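Local structure of nucleoprotein (Rift Valley fever virus, 3LYF) at residues N66-M71 / Y90-G95; A29-D34 / L104-A109; A61-N66 / S123-V128; E22-E27 / R178-N183. The protein encapsidates the viral genomic RNA, binding single-stranded nucleic acid with high affinity and shielding it from nucleases, and forms the template ribonucleoprotein for transcription and replication. All coordinates share one frame; numbering follows the deposited sequence.

Interaction 1: N66-M71 / Y90-G95; sequences NKPRRM and YKLKEG
Lys67 CB and CG lie over one face of the Glu94 carboxylate, with OE2 3.4 Å from Lys67 CB. The lysine chain is straight as far as CD and then bends at chi3 and chi4, carrying Lys67 CE to within 3.4 Å of Glu94 OE1. At 3.9 Å, the salt bridge from Lys67 NZ to Glu94 OE1 is long, so the charges meet loosely while the methylenes do most of the touching. The second flat group, the amide of Asn66, has a partner at both ends: OD1 accepts from Ser105 N, whereas ND2 donates to a water (3.1 Å) that itself donates to Gly95 O (2.6 Å). Another water joins Lys67 NZ to Gly95 N. Asn66 and Lys67 both bind RNA, so this watery polar join lies in the RNA-binding region. Gly95 suits its place because its positive phi is readily adopted without a side chain. Alongside, Pro68 opens a helix, where its missing N-H costs nothing, and its CG packs 4.1 Å from Leu92 CB. Both apolar residues also rest on Leu104, and Pro68 touches Ile87, so the start of the short helix 68-72 packs on both helix 104-110 and helix 77-90.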
loop_
_atom_site.group_PDB
_atom_site.type_symbol
_atom_site.label_atom_id
_atom_site.label_comp_id
_atom_site.label_asym_id
_atom_site.label_seq_id
_atom_site.Cartn_x
_atom_site.Cartn_y
_atom_site.Cartn_z
ATOM N N ASN A 66 -5.498 9.868 -17.589
ATOM C CA ASN A 66 -6.778 10.270 -18.209
ATOM C C ASN A 66 -6.814 10.072 -19.734
ATOM O O ASN A 66 -7.785 10.503 -20.382
ATOM C CB ASN A 66 -7.128 11.738 -17.847
ATOM C CG ASN A 66 -8.684 12.078 -18.002
ATOM O OD1 ASN A 66 -9.577 11.220 -17.851
ATOM N ND2 ASN A 66 -8.973 13.349 -18.291
ATOM N N LYS A 67 -5.812 9.365 -20.272
ATOM C CA LYS A 67 -5.711 9.040 -21.707
ATOM C C LYS A 67 -5.720 7.536 -21.964
ATOM O O LYS A 67 -4.658 6.888 -22.017
ATOM C CB LYS A 67 -4.452 9.684 -22.293
ATOM C CG LYS A 67 -4.421 11.204 -22.154
ATOM C CD LYS A 67 -3.180 11.806 -22.779
ATOM C CE LYS A 67 -3.489 13.089 -23.520
ATOM N NZ LYS A 67 -4.265 14.083 -22.689
ATOM N N PRO A 68 -6.919 6.948 -22.096
ATOM C CA PRO A 68 -7.067 5.518 -22.238
ATOM C C PRO A 68 -6.268 4.922 -23.403
ATOM O O PRO A 68 -5.714 3.870 -23.250
ATOM C CB PRO A 68 -8.575 5.333 -22.490
ATOM C CG PRO A 68 -9.222 6.527 -21.943
ATOM C CD PRO A 68 -8.218 7.637 -22.041
ATOM N N ARG A 69 -6.227 5.584 -24.557
ATOM C CA ARG A 69 -5.553 5.021 -25.733
ATOM C C ARG A 69 -4.040 4.982 -25.547
ATOM O O ARG A 69 -3.376 4.004 -25.920
ATOM C CB ARG A 69 -5.907 5.817 -27.001
ATOM C CG ARG A 69 -7.324 5.527 -27.533
ATOM C CD ARG A 69 -7.390 4.183 -28.270
ATOM N NE ARG A 69 -8.701 3.993 -28.908
ATOM C CZ ARG A 69 -9.220 2.820 -29.280
ATOM N NH1 ARG A 69 -8.551 1.677 -29.109
ATOM N NH2 ARG A 69 -10.431 2.790 -29.836
ATOM N N ARG A 70 -3.505 6.046 -24.966
ATOM C CA ARG A 70 -2.090 6.143 -24.672
ATOM C C ARG A 70 -1.669 5.080 -23.649
ATOM O O ARG A 70 -0.743 4.306 -23.895
ATOM C CB ARG A 70 -1.758 7.564 -24.210
ATOM C CG ARG A 70 -0.331 7.779 -23.726
ATOM C CD ARG A 70 0.722 7.316 -24.747
ATOM N NE ARG A 70 1.112 8.335 -25.739
ATOM C CZ ARG A 70 2.194 8.235 -26.525
ATOM N NH1 ARG A 70 2.996 7.174 -26.442
ATOM N NH2 ARG A 70 2.479 9.194 -27.408
ATOM N N MET A 71 -2.389 4.979 -22.539
ATOM C CA MET A 71 -2.016 4.013 -21.492
ATOM C C MET A 71 -2.042 2.536 -21.939
ATOM O O MET A 71 -1.366 1.720 -21.340
ATOM C CB MET A 71 -2.863 4.190 -20.225
ATOM C CG MET A 71 -4.319 3.918 -20.391
ATOM S SD MET A 71 -5.300 4.139 -18.861
ATOM C CE MET A 71 -5.108 5.889 -18.495
ATOM N N TYR A 90 -17.956 2.435 -23.459
ATOM C CA TYR A 90 -18.337 3.693 -22.761
ATOM C C TYR A 90 -18.040 4.930 -23.590
ATOM O O TYR A 90 -18.327 6.071 -23.172
ATOM C CB TYR A 90 -17.653 3.720 -21.362
ATOM C CG TYR A 90 -18.209 2.604 -20.490
ATOM C CD1 TYR A 90 -19.442 2.756 -19.826
ATOM C CD2 TYR A 90 -17.562 1.375 -20.396
ATOM C CE1 TYR A 90 -19.982 1.729 -19.062
ATOM C CE2 TYR A 90 -18.105 0.339 -19.642
ATOM C CZ TYR A 90 -19.306 0.513 -18.990
ATOM O OH TYR A 90 -19.844 -0.539 -18.288
ATOM N N LYS A 91 -17.449 4.705 -24.758
ATOM C CA LYS A 91 -17.071 5.773 -25.690
ATOM C C LYS A 91 -16.191 6.795 -25.012
ATOM O O LYS A 91 -16.467 7.998 -25.078
ATOM C CB LYS A 91 -18.303 6.469 -26.316
ATOM C CG LYS A 91 -19.482 5.560 -26.675
ATOM C CD LYS A 91 -19.155 4.356 -27.515
ATOM C CE LYS A 91 -20.398 3.407 -27.688
ATOM N NZ LYS A 91 -21.370 3.324 -26.533
ATOM N N LEU A 92 -15.129 6.315 -24.337
ATOM C CA LEU A 92 -14.309 7.171 -23.506
ATOM C C LEU A 92 -13.567 8.171 -24.351
ATOM O O LEU A 92 -13.080 7.814 -25.401
ATOM C CB LEU A 92 -13.298 6.378 -22.670
ATOM C CG LEU A 92 -13.963 5.443 -21.655
ATOM C CD1 LEU A 92 -12.938 4.510 -21.010
ATOM C CD2 LEU A 92 -14.738 6.221 -20.660
ATOM N N LYS A 93 -13.497 9.405 -23.862
ATOM C CA LYS A 93 -12.813 10.502 -24.512
ATOM C C LYS A 93 -11.636 10.938 -23.632
ATOM O O LYS A 93 -11.462 10.442 -22.514
ATOM C CB LYS A 93 -13.756 11.674 -24.683
ATOM C CG LYS A 93 -14.982 11.429 -25.585
ATOM C CD LYS A 93 -14.565 11.007 -27.005
ATOM C CE LYS A 93 -15.795 10.917 -27.907
ATOM N NZ LYS A 93 -16.568 9.725 -27.583
ATOM N N GLU A 94 -10.854 11.879 -24.138
ATOM C CA GLU A 94 -9.800 12.506 -23.357
ATOM C C GLU A 94 -10.124 13.976 -23.186
ATOM O O GLU A 94 -10.980 14.527 -23.866
ATOM C CB GLU A 94 -8.449 12.375 -24.054
ATOM C CG GLU A 94 -8.224 11.060 -24.734
ATOM C CD GLU A 94 -6.776 10.836 -25.104
ATOM O OE1 GLU A 94 -6.068 11.842 -25.348
ATOM O OE2 GLU A 94 -6.361 9.647 -25.161
ATOM N N GLY A 95 -9.431 14.606 -22.252
ATOM C CA GLY A 95 -9.441 16.046 -22.136
ATOM C C GLY A 95 -10.693 16.496 -21.442
ATOM O O GLY A 95 -11.107 15.905 -20.449
HETATM O O HOH W 1 -10.433 9.515 -20.182
HETATM O O HOH W 2 -11.753 14.683 -18.306
HETATM O O HOH W 3 -6.754 13.985 -20.966
#

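Interaction 2: A29-D34 / L104-A109; sequences AYQGFD and LSRVAA
Arg106 reaches out from its helix across the Phe33 ring to the amide of Gln31, and nearly every atom on the way has a partner. Its CB begins at the ring, 4.0 Å from Phe33 CE1. CG then sits above the middle of the ring, 3.7 Å from the centroid and almost on the normal, a CH-pi contact. With chi2 and chi3 both anti, the chain runs straight on to NE, bringing CD to 3.8 Å from Phe33 CG; chi4 (-173°) then lays the guanidinium close to parallel with the ring (13° between planes). NE donates to Gln31 OE1 at 2.8 Å with an N-H...O angle of 160°. NH2 reaches the same oxygen at 3.3 Å, a more bent bond, so two nitrogens grip one atom side-on from within the guanidinium plane. The tip is fixed further by the loop 96-101: NH2 also donates to Pro97 O and NH1 to Ser98 O. Arginine fits because it offers both a long apolar stem and several N-H groups for carbonyls. Ala109 is small enough to meet Phe33 CZ at 4.2 Å. Phe33 and Arg106 are both RNA-binding residues, and their CH-pi contact belongs to the nucleic-acid site of this phlebovirus nucleoprotein.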
loop_
_atom_site.group_PDB
_atom_site.type_symbol
_atom_site.label_atom_id
_atom_site.label_comp_id
_atom_site.label_asym_id
_atom_site.label_seq_id
_atom_site.Cartn_x
_atom_site.Cartn_y
_atom_site.Cartn_z
ATOM N N ALA A 29 -7.499 21.199 -14.871
ATOM C CA ALA A 29 -8.122 21.983 -15.945
ATOM C C ALA A 29 -9.632 21.875 -15.800
ATOM O O ALA A 29 -10.140 20.819 -15.413
ATOM C CB ALA A 29 -7.673 21.496 -17.317
ATOM N N TYR A 30 -10.346 22.968 -16.087
ATOM C CA TYR A 30 -11.802 23.019 -15.881
ATOM C C TYR A 30 -12.494 21.826 -16.531
ATOM O O TYR A 30 -12.118 21.396 -17.629
ATOM C CB TYR A 30 -12.415 24.334 -16.402
ATOM C CG TYR A 30 -13.927 24.372 -16.310
ATOM C CD1 TYR A 30 -14.574 24.779 -15.136
ATOM C CD2 TYR A 30 -14.722 23.974 -17.395
ATOM C CE1 TYR A 30 -15.976 24.791 -15.051
ATOM C CE2 TYR A 30 -16.111 23.985 -17.321
ATOM C CZ TYR A 30 -16.737 24.396 -16.154
ATOM O OH TYR A 30 -18.123 24.396 -16.099
ATOM N N GLN A 31 -13.483 21.283 -15.825
ATOM C CA GLN A 31 -14.357 20.240 -16.361
ATOM C C GLN A 31 -15.816 20.687 -16.306
ATOM O O GLN A 31 -16.341 20.991 -15.226
ATOM C CB GLN A 31 -14.178 18.923 -15.597
ATOM C CG GLN A 31 -12.816 18.247 -15.792
ATOM C CD GLN A 31 -12.681 17.534 -17.132
ATOM O OE1 GLN A 31 -13.612 16.861 -17.595
ATOM N NE2 GLN A 31 -11.508 17.664 -17.756
ATOM N N GLY A 32 -16.461 20.721 -17.474
ATOM C CA GLY A 32 -17.892 21.016 -17.581
ATOM C C GLY A 32 -18.703 19.732 -17.702
ATOM O O GLY A 32 -18.898 19.206 -18.816
ATOM N N PHE A 33 -19.150 19.215 -16.553
ATOM C CA PHE A 33 -20.121 18.103 -16.490
ATOM C C PHE A 33 -20.830 18.039 -15.146
ATOM O O PHE A 33 -20.400 18.628 -14.157
ATOM C CB PHE A 33 -19.443 16.753 -16.666
ATOM C CG PHE A 33 -18.556 16.377 -15.500
ATOM C CD1 PHE A 33 -18.911 15.356 -14.630
ATOM C CD2 PHE A 33 -17.378 17.083 -15.247
ATOM C CE1 PHE A 33 -18.089 15.009 -13.555
ATOM C CE2 PHE A 33 -16.569 16.740 -14.175
ATOM C CZ PHE A 33 -16.945 15.701 -13.321
ATOM N N ASP A 34 -21.902 17.247 -15.149
ATOM C CA ASP A 34 -22.702 16.923 -13.990
ATOM C C ASP A 34 -22.369 15.481 -13.667
ATOM O O ASP A 34 -22.414 14.636 -14.554
ATOM C CB ASP A 34 -24.169 17.038 -14.398
ATOM C CG ASP A 34 -25.140 16.847 -13.251
ATOM O OD1 ASP A 34 -24.750 16.442 -12.127
ATOM O OD2 ASP A 34 -26.337 17.131 -13.490
ATOM N N LEU A 104 -12.162 9.022 -17.966
ATOM C CA LEU A 104 -11.728 8.365 -16.725
ATOM C C LEU A 104 -11.826 9.267 -15.484
ATOM O O LEU A 104 -12.321 8.846 -14.435
ATOM C CB LEU A 104 -10.304 7.818 -16.901
ATOM C CG LEU A 104 -10.097 6.725 -17.925
ATOM C CD1 LEU A 104 -8.626 6.329 -17.997
ATOM C CD2 LEU A 104 -10.970 5.565 -17.571
ATOM N N SER A 105 -11.378 10.510 -15.584
ATOM C CA SER A 105 -11.459 11.446 -14.460
ATOM C C SER A 105 -12.904 11.800 -14.044
ATOM O O SER A 105 -13.235 11.877 -12.838
ATOM C CB SER A 105 -10.611 12.716 -14.710
ATOM O OG SER A 105 -11.302 13.700 -15.483
ATOM N N ARG A 106 -13.790 11.985 -15.029
ATOM C CA ARG A 106 -15.208 12.208 -14.710
ATOM C C ARG A 106 -15.846 11.031 -13.996
ATOM O O ARG A 106 -16.601 11.214 -13.050
ATOM C CB ARG A 106 -15.997 12.540 -15.978
ATOM C CG ARG A 106 -15.676 13.868 -16.513
ATOM C CD ARG A 106 -16.422 14.167 -17.810
ATOM N NE ARG A 106 -15.967 15.461 -18.333
ATOM C CZ ARG A 106 -16.498 16.094 -19.385
ATOM N NH1 ARG A 106 -17.518 15.572 -20.049
ATOM N NH2 ARG A 106 -15.998 17.260 -19.773
ATOM N N VAL A 107 -15.522 9.811 -14.419
ATOM C CA VAL A 107 -16.005 8.633 -13.739
ATOM C C VAL A 107 -15.519 8.571 -12.282
ATOM O O VAL A 107 -16.327 8.310 -11.377
ATOM C CB VAL A 107 -15.630 7.329 -14.491
ATOM C CG1 VAL A 107 -16.012 6.104 -13.638
ATOM C CG2 VAL A 107 -16.371 7.307 -15.879
ATOM N N ALA A 108 -14.224 8.807 -12.075
ATOM C CA ALA A 108 -13.627 8.793 -10.734
ATOM C C ALA A 108 -14.300 9.843 -9.841
ATOM O O ALA A 108 -14.576 9.628 -8.654
ATOM C CB ALA A 108 -12.070 9.056 -10.822
ATOM N N ALA A 109 -14.573 10.986 -10.416
ATOM C CA ALA A 109 -15.154 12.094 -9.674
ATOM C C ALA A 109 -16.622 11.874 -9.339
ATOM O O ALA A 109 -17.061 12.233 -8.247
ATOM C CB ALA A 109 -14.970 13.408 -10.452
HETATM O O HOH W 2 -11.753 14.683 -18.306
#

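Interaction 3: A61-N66 / S123-V128; sequences ALTRGN and SEWLPV
Leu62 and Thr63, at the close of helix 50-63, pack on Trp125, Leu126 and Pro127 in the loop that links helices 112-122 and 130-136 of this all-helical fold. The tight part is mostly apolar. Leu126 CD2 fits 4.0 Å from Leu62 CB and also lies against the Leu62 carbonyl O (3.6 Å), which Pro127 CD approaches to 3.8 Å; Leu119 of helix 112-122 touches both leucines. Beside it, Thr63 CG2 meets Trp125 CB at 3.6 Å, the two side chains running the same way. Threonine serves two ends here: with chi1 at 70°, OG1 turns back to hydrogen-bond Val59 O in its own helix, and the methyl is left facing the tryptophan. Trp125 is important for dimerization; its NE1 hydrogen-bonds Gln5 of its own chain, and it packs on Gln5 of the second subunit. The other flank is looser. A single water spans the carbonyls there, donating to Thr63 O at 3.0 Å and to Trp125 O at 2.9 Å, and it lies at the edge of the indole, in its plane.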
loop_
_atom_site.group_PDB
_atom_site.type_symbol
_atom_site.label_atom_id
_atom_site.label_comp_id
_atom_site.label_asym_id
_atom_site.label_seq_id
_atom_site.Cartn_x
_atom_site.Cartn_y
_atom_site.Cartn_z
ATOM N N ALA A 61 -7.890 5.632 -13.752
ATOM C CA ALA A 61 -7.780 7.071 -13.461
ATOM C C ALA A 61 -6.748 7.364 -12.355
ATOM O O ALA A 61 -6.097 8.422 -12.385
ATOM C CB ALA A 61 -9.115 7.635 -13.040
ATOM N N LEU A 62 -6.725 6.517 -11.323
ATOM C CA LEU A 62 -5.832 6.724 -10.167
ATOM C C LEU A 62 -4.390 6.308 -10.427
ATOM O O LEU A 62 -3.463 6.904 -9.889
ATOM C CB LEU A 62 -6.345 5.948 -8.922
ATOM C CG LEU A 62 -7.643 6.372 -8.257
ATOM C CD1 LEU A 62 -8.057 5.541 -7.018
ATOM C CD2 LEU A 62 -7.546 7.783 -7.889
ATOM N N THR A 63 -4.193 5.278 -11.234
ATOM C CA THR A 63 -2.893 4.672 -11.368
ATOM C C THR A 63 -2.225 4.935 -12.718
ATOM O O THR A 63 -1.001 4.889 -12.790
ATOM C CB THR A 63 -2.913 3.154 -11.089
ATOM O OG1 THR A 63 -3.598 2.427 -12.129
ATOM C CG2 THR A 63 -3.516 2.869 -9.727
ATOM N N ARG A 64 -3.004 5.238 -13.760
ATOM C CA ARG A 64 -2.420 5.437 -15.094
ATOM C C ARG A 64 -2.638 6.780 -15.750
ATOM O O ARG A 64 -1.831 7.174 -16.598
ATOM C CB ARG A 64 -2.888 4.336 -16.052
ATOM C CG ARG A 64 -2.518 2.872 -15.658
ATOM C CD ARG A 64 -1.004 2.612 -15.552
ATOM N NE ARG A 64 -0.275 3.183 -16.680
ATOM C CZ ARG A 64 -0.072 2.596 -17.859
ATOM N NH1 ARG A 64 -0.528 1.392 -18.138
ATOM N NH2 ARG A 64 0.583 3.258 -18.812
ATOM N N GLY A 65 -3.729 7.474 -15.432
ATOM C CA GLY A 65 -4.003 8.748 -16.059
ATOM C C GLY A 65 -5.379 8.904 -16.682
ATOM O O GLY A 65 -6.314 8.179 -16.325
ATOM N N ASN A 66 -5.498 9.868 -17.589
ATOM C CA ASN A 66 -6.778 10.270 -18.209
ATOM C C ASN A 66 -6.814 10.072 -19.734
ATOM O O ASN A 66 -7.785 10.503 -20.382
ATOM C CB ASN A 66 -7.128 11.738 -17.847
ATOM C CG ASN A 66 -8.684 12.078 -18.002
ATOM O OD1 ASN A 66 -9.577 11.220 -17.851
ATOM N ND2 ASN A 66 -8.973 13.349 -18.291
ATOM N N SER A 123 -2.633 3.221 -2.551
ATOM C CA SER A 123 -1.724 4.268 -2.054
ATOM C C SER A 123 -0.297 4.282 -2.685
ATOM O O SER A 123 0.235 5.362 -2.987
ATOM C CB SER A 123 -1.595 4.085 -0.542
ATOM O OG SER A 123 -0.653 4.969 -0.021
ATOM N N GLU A 124 0.334 3.105 -2.836
ATOM C CA GLU A 124 1.691 3.040 -3.408
ATOM C C GLU A 124 1.758 3.096 -4.954
ATOM O O GLU A 124 2.829 3.204 -5.540
ATOM C CB GLU A 124 2.426 1.808 -2.871
ATOM C CG GLU A 124 2.720 1.897 -1.406
ATOM C CD GLU A 124 3.686 3.005 -1.059
ATOM O OE1 GLU A 124 4.674 3.179 -1.774
ATOM O OE2 GLU A 124 3.408 3.763 -0.109
ATOM N N TRP A 125 0.587 3.141 -5.599
ATOM C CA TRP A 125 0.483 3.259 -7.057
ATOM C C TRP A 125 0.228 4.656 -7.628
ATOM O O TRP A 125 0.239 4.855 -8.861
ATOM C CB TRP A 125 -0.689 2.396 -7.508
ATOM C CG TRP A 125 -0.601 0.934 -7.237
ATOM C CD1 TRP A 125 -0.952 0.262 -6.076
ATOM C CD2 TRP A 125 -0.219 -0.067 -8.167
ATOM N NE1 TRP A 125 -0.777 -1.073 -6.240
ATOM C CE2 TRP A 125 -0.328 -1.308 -7.514
ATOM C CE3 TRP A 125 0.244 -0.031 -9.493
ATOM C CZ2 TRP A 125 -0.034 -2.507 -8.145
ATOM C CZ3 TRP A 125 0.508 -1.237 -10.125
ATOM C CH2 TRP A 125 0.388 -2.446 -9.451
ATOM N N LEU A 126 -0.049 5.613 -6.752
ATOM C CA LEU A 126 -0.417 6.954 -7.118
ATOM C C LEU A 126 0.807 7.817 -7.409
ATOM O O LEU A 126 1.905 7.533 -6.903
ATOM C CB LEU A 126 -1.190 7.598 -5.966
ATOM C CG LEU A 126 -2.335 6.861 -5.299
ATOM C CD1 LEU A 126 -2.844 7.575 -4.046
ATOM C CD2 LEU A 126 -3.503 6.686 -6.268
ATOM N N PRO A 127 0.613 8.909 -8.182
ATOM C CA PRO A 127 1.694 9.854 -8.469
ATOM C C PRO A 127 2.413 10.310 -7.212
ATOM O O PRO A 127 3.653 10.340 -7.195
ATOM C CB PRO A 127 0.979 11.005 -9.183
ATOM C CG PRO A 127 -0.138 10.280 -9.954
ATOM C CD PRO A 127 -0.592 9.190 -8.987
ATOM N N VAL A 128 1.664 10.658 -6.172
ATOM C CA VAL A 128 2.237 10.914 -4.844
ATOM C C VAL A 128 1.720 9.800 -3.916
ATOM O O VAL A 128 0.508 9.613 -3.789
ATOM C CB VAL A 128 1.875 12.308 -4.303
ATOM C CG1 VAL A 128 2.486 12.506 -2.880
ATOM C CG2 VAL A 128 2.369 13.390 -5.251
HETATM O O HOH W 4 0.993 3.352 -11.191
#

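Interaction 4: E22-E27 / R178-N183; sequences EQWVRE and RVINPN
A type I turn from Trp24 to Glu27, closed by the bond from Glu27 N to Trp24 O (3.1 Å), lies against the last turn of helix 159-180 so closely that the CA atoms of Val25 and Ile180 are 5.2 Å apart. Ile180 makes the largest single contribution. Its CG2 presses on Trp24 CB at 3.6 Å, the two side chains crossing at about a right angle. The other branch takes the position between the backbone N and the carbonyl carbon (chi1 64°), and an unusual chi2 of 100° swings CD1 to 3.5 Å from Trp24 O. A beta-branched residue suits this spot, since its two arms divide between the tryptophan stem and the turn backbone. The indole itself leads away, toward Arg64 and Gly65. On the other flank, Val25 CG2 approaches Asn181 OD1 at 3.9 Å, an oxygen that accepts a weak hydrogen bond from Asn183 N within its own segment. Val25 CA covers Ile180 O at 3.8 Å. That carbonyl has no polar partner in the model, probably a cost of the helix ending here. Without a direct hydrogen bond or salt bridge, the fit of apolar surfaces joins the turn after helix 21-24 to the C-terminal end of helix 159-180.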
loop_
_atom_site.group_PDB
_atom_site.type_symbol
_atom_site.label_atom_id
_atom_site.label_comp_id
_atom_site.label_asym_id
_atom_site.label_seq_id
_atom_site.Cartn_x
_atom_site.Cartn_y
_atom_site.Cartn_z
ATOM N N GLU A 22 2.053 13.658 -19.879
ATOM C CA GLU A 22 0.842 13.877 -20.674
ATOM C C GLU A 22 -0.421 13.306 -19.994
ATOM O O GLU A 22 -1.505 13.865 -20.124
ATOM C CB GLU A 22 0.993 13.242 -22.058
ATOM C CG GLU A 22 0.102 13.871 -23.124
ATOM C CD GLU A 22 0.627 15.233 -23.598
ATOM O OE1 GLU A 22 1.542 15.779 -22.932
ATOM O OE2 GLU A 22 0.134 15.748 -24.632
ATOM N N GLN A 23 -0.260 12.177 -19.305
ATOM C CA GLN A 23 -1.368 11.498 -18.610
ATOM C C GLN A 23 -2.008 12.300 -17.456
ATOM O O GLN A 23 -3.174 12.083 -17.125
ATOM C CB GLN A 23 -0.884 10.164 -18.069
ATOM C CG GLN A 23 -0.656 9.098 -19.114
ATOM C CD GLN A 23 -1.929 8.530 -19.739
ATOM O OE1 GLN A 23 -3.030 8.983 -19.454
ATOM N NE2 GLN A 23 -1.772 7.508 -20.594
ATOM N N TRP A 24 -1.260 13.205 -16.840
ATOM C CA TRP A 24 -1.727 13.868 -15.618
ATOM C C TRP A 24 -1.776 15.372 -15.668
ATOM O O TRP A 24 -2.367 15.983 -14.784
ATOM C CB TRP A 24 -0.795 13.530 -14.462
ATOM C CG TRP A 24 -0.461 12.103 -14.385
ATOM C CD1 TRP A 24 0.617 11.487 -14.923
ATOM C CD2 TRP A 24 -1.231 11.090 -13.745
ATOM N NE1 TRP A 24 0.580 10.146 -14.646
ATOM C CE2 TRP A 24 -0.552 9.879 -13.924
ATOM C CE3 TRP A 24 -2.429 11.094 -13.030
ATOM C CZ2 TRP A 24 -1.037 8.679 -13.429
ATOM C CZ3 TRP A 24 -2.902 9.907 -12.530
ATOM C CH2 TRP A 24 -2.209 8.722 -12.725
ATOM N N VAL A 25 -1.099 15.978 -16.641
ATOM C CA VAL A 25 -0.818 17.403 -16.564
ATOM C C VAL A 25 -2.105 18.249 -16.501
ATOM O O VAL A 25 -2.111 19.320 -15.872
ATOM C CB VAL A 25 0.171 17.892 -17.688
ATOM C CG1 VAL A 25 -0.442 17.757 -19.109
ATOM C CG2 VAL A 25 0.619 19.323 -17.400
ATOM N N ARG A 26 -3.199 17.744 -17.083
ATOM C CA ARG A 26 -4.459 18.505 -17.153
ATOM C C ARG A 26 -5.429 18.293 -15.968
ATOM O O ARG A 26 -6.599 18.670 -16.040
ATOM C CB ARG A 26 -5.174 18.150 -18.451
ATOM C CG ARG A 26 -4.402 18.509 -19.711
ATOM C CD ARG A 26 -5.061 17.868 -20.946
ATOM N NE ARG A 26 -4.509 18.388 -22.200
ATOM C CZ ARG A 26 -4.975 18.104 -23.418
ATOM N NH1 ARG A 26 -6.015 17.281 -23.583
ATOM N NH2 ARG A 26 -4.390 18.650 -24.487
ATOM N N GLU A 27 -4.950 17.721 -14.876
ATOM C CA GLU A 27 -5.842 17.260 -13.813
ATOM C C GLU A 27 -6.722 18.375 -13.225
ATOM O O GLU A 27 -7.885 18.137 -12.887
ATOM C CB GLU A 27 -5.048 16.558 -12.713
ATOM C CG GLU A 27 -5.826 16.306 -11.427
ATOM C CD GLU A 27 -6.966 15.292 -11.561
ATOM O OE1 GLU A 27 -6.665 14.085 -11.747
ATOM O OE2 GLU A 27 -8.154 15.710 -11.426
ATOM N N ARG A 178 2.547 19.692 -7.933
ATOM C CA ARG A 178 3.937 19.869 -8.342
ATOM C C ARG A 178 4.473 18.661 -9.084
ATOM O O ARG A 178 5.315 18.816 -9.958
ATOM C CB ARG A 178 4.818 20.194 -7.141
ATOM C CG ARG A 178 4.681 21.654 -6.698
ATOM C CD ARG A 178 5.042 21.838 -5.253
ATOM N NE ARG A 178 5.278 23.237 -4.911
ATOM C CZ ARG A 178 5.474 23.677 -3.677
ATOM N NH1 ARG A 178 5.462 22.837 -2.652
ATOM N NH2 ARG A 178 5.673 24.975 -3.463
ATOM N N VAL A 179 3.972 17.469 -8.758
ATOM C CA VAL A 179 4.403 16.248 -9.440
ATOM C C VAL A 179 3.797 16.161 -10.843
ATOM O O VAL A 179 4.503 15.907 -11.834
ATOM C CB VAL A 179 4.032 14.973 -8.642
ATOM C CG1 VAL A 179 4.281 13.724 -9.496
ATOM C CG2 VAL A 179 4.835 14.899 -7.352
ATOM N N ILE A 180 2.489 16.370 -10.931
ATOM C CA ILE A 180 1.797 16.236 -12.201
ATOM C C ILE A 180 2.119 17.389 -13.145
ATOM O O ILE A 180 2.242 17.166 -14.351
ATOM C CB ILE A 180 0.260 16.050 -12.036
ATOM C CG1 ILE A 180 -0.404 17.277 -11.392
ATOM C CG2 ILE A 180 -0.019 14.798 -11.237
ATOM C CD1 ILE A 180 -1.085 18.219 -12.362
ATOM N N ASN A 181 2.289 18.597 -12.594
ATOM C CA ASN A 181 2.599 19.787 -13.390
ATOM C C ASN A 181 3.973 20.409 -13.076
ATOM O O ASN A 181 4.072 21.271 -12.202
ATOM C CB ASN A 181 1.505 20.851 -13.213
ATOM C CG ASN A 181 1.595 21.952 -14.265
ATOM O OD1 ASN A 181 2.456 21.902 -15.143
ATOM N ND2 ASN A 181 0.711 22.944 -14.183
ATOM N N PRO A 182 5.026 19.992 -13.814
ATOM C CA PRO A 182 6.401 20.506 -13.652
ATOM C C PRO A 182 6.553 22.032 -13.741
ATOM O O PRO A 182 7.534 22.589 -13.228
ATOM C CB PRO A 182 7.163 19.832 -14.796
ATOM C CG PRO A 182 6.432 18.571 -15.047
ATOM C CD PRO A 182 4.980 18.881 -14.788
ATOM N N ASN A 183 5.591 22.703 -14.373
ATOM C CA ASN A 183 5.585 24.160 -14.396
ATOM C C ASN A 183 5.384 24.782 -13.010
ATOM O O ASN A 183 5.698 25.962 -12.819
ATOM C CB ASN A 183 4.505 24.690 -15.344
ATOM C CG ASN A 183 4.558 24.040 -16.706
ATOM O OD1 ASN A 183 5.485 24.273 -17.490
ATOM N ND2 ASN A 183 3.556 23.217 -17.003
#

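Interaction 3 is the buried contact, with interactions 1 and 4 partly covered and interaction 2 at the surface. Their chemistry follows this order only in part: interactions 3 and 4 are mainly apolar, interaction 1 mixes a long salt bridge with waters, and interaction 2 depends on an arginine whose stem lies over a phenylalanine ring and whose head is hydrogen-bonded at the RNA site. The segments of 1 and 3 share Asn66, which makes contact only in 1 and also ties it to the helix of interaction 2. Gln23, in the 22-27 segment of interaction 4, bonds to Asn66 and Lys67, while the Trp24 indole reaches the end of the 61-66 segment. One water is common to interactions 1 and 2.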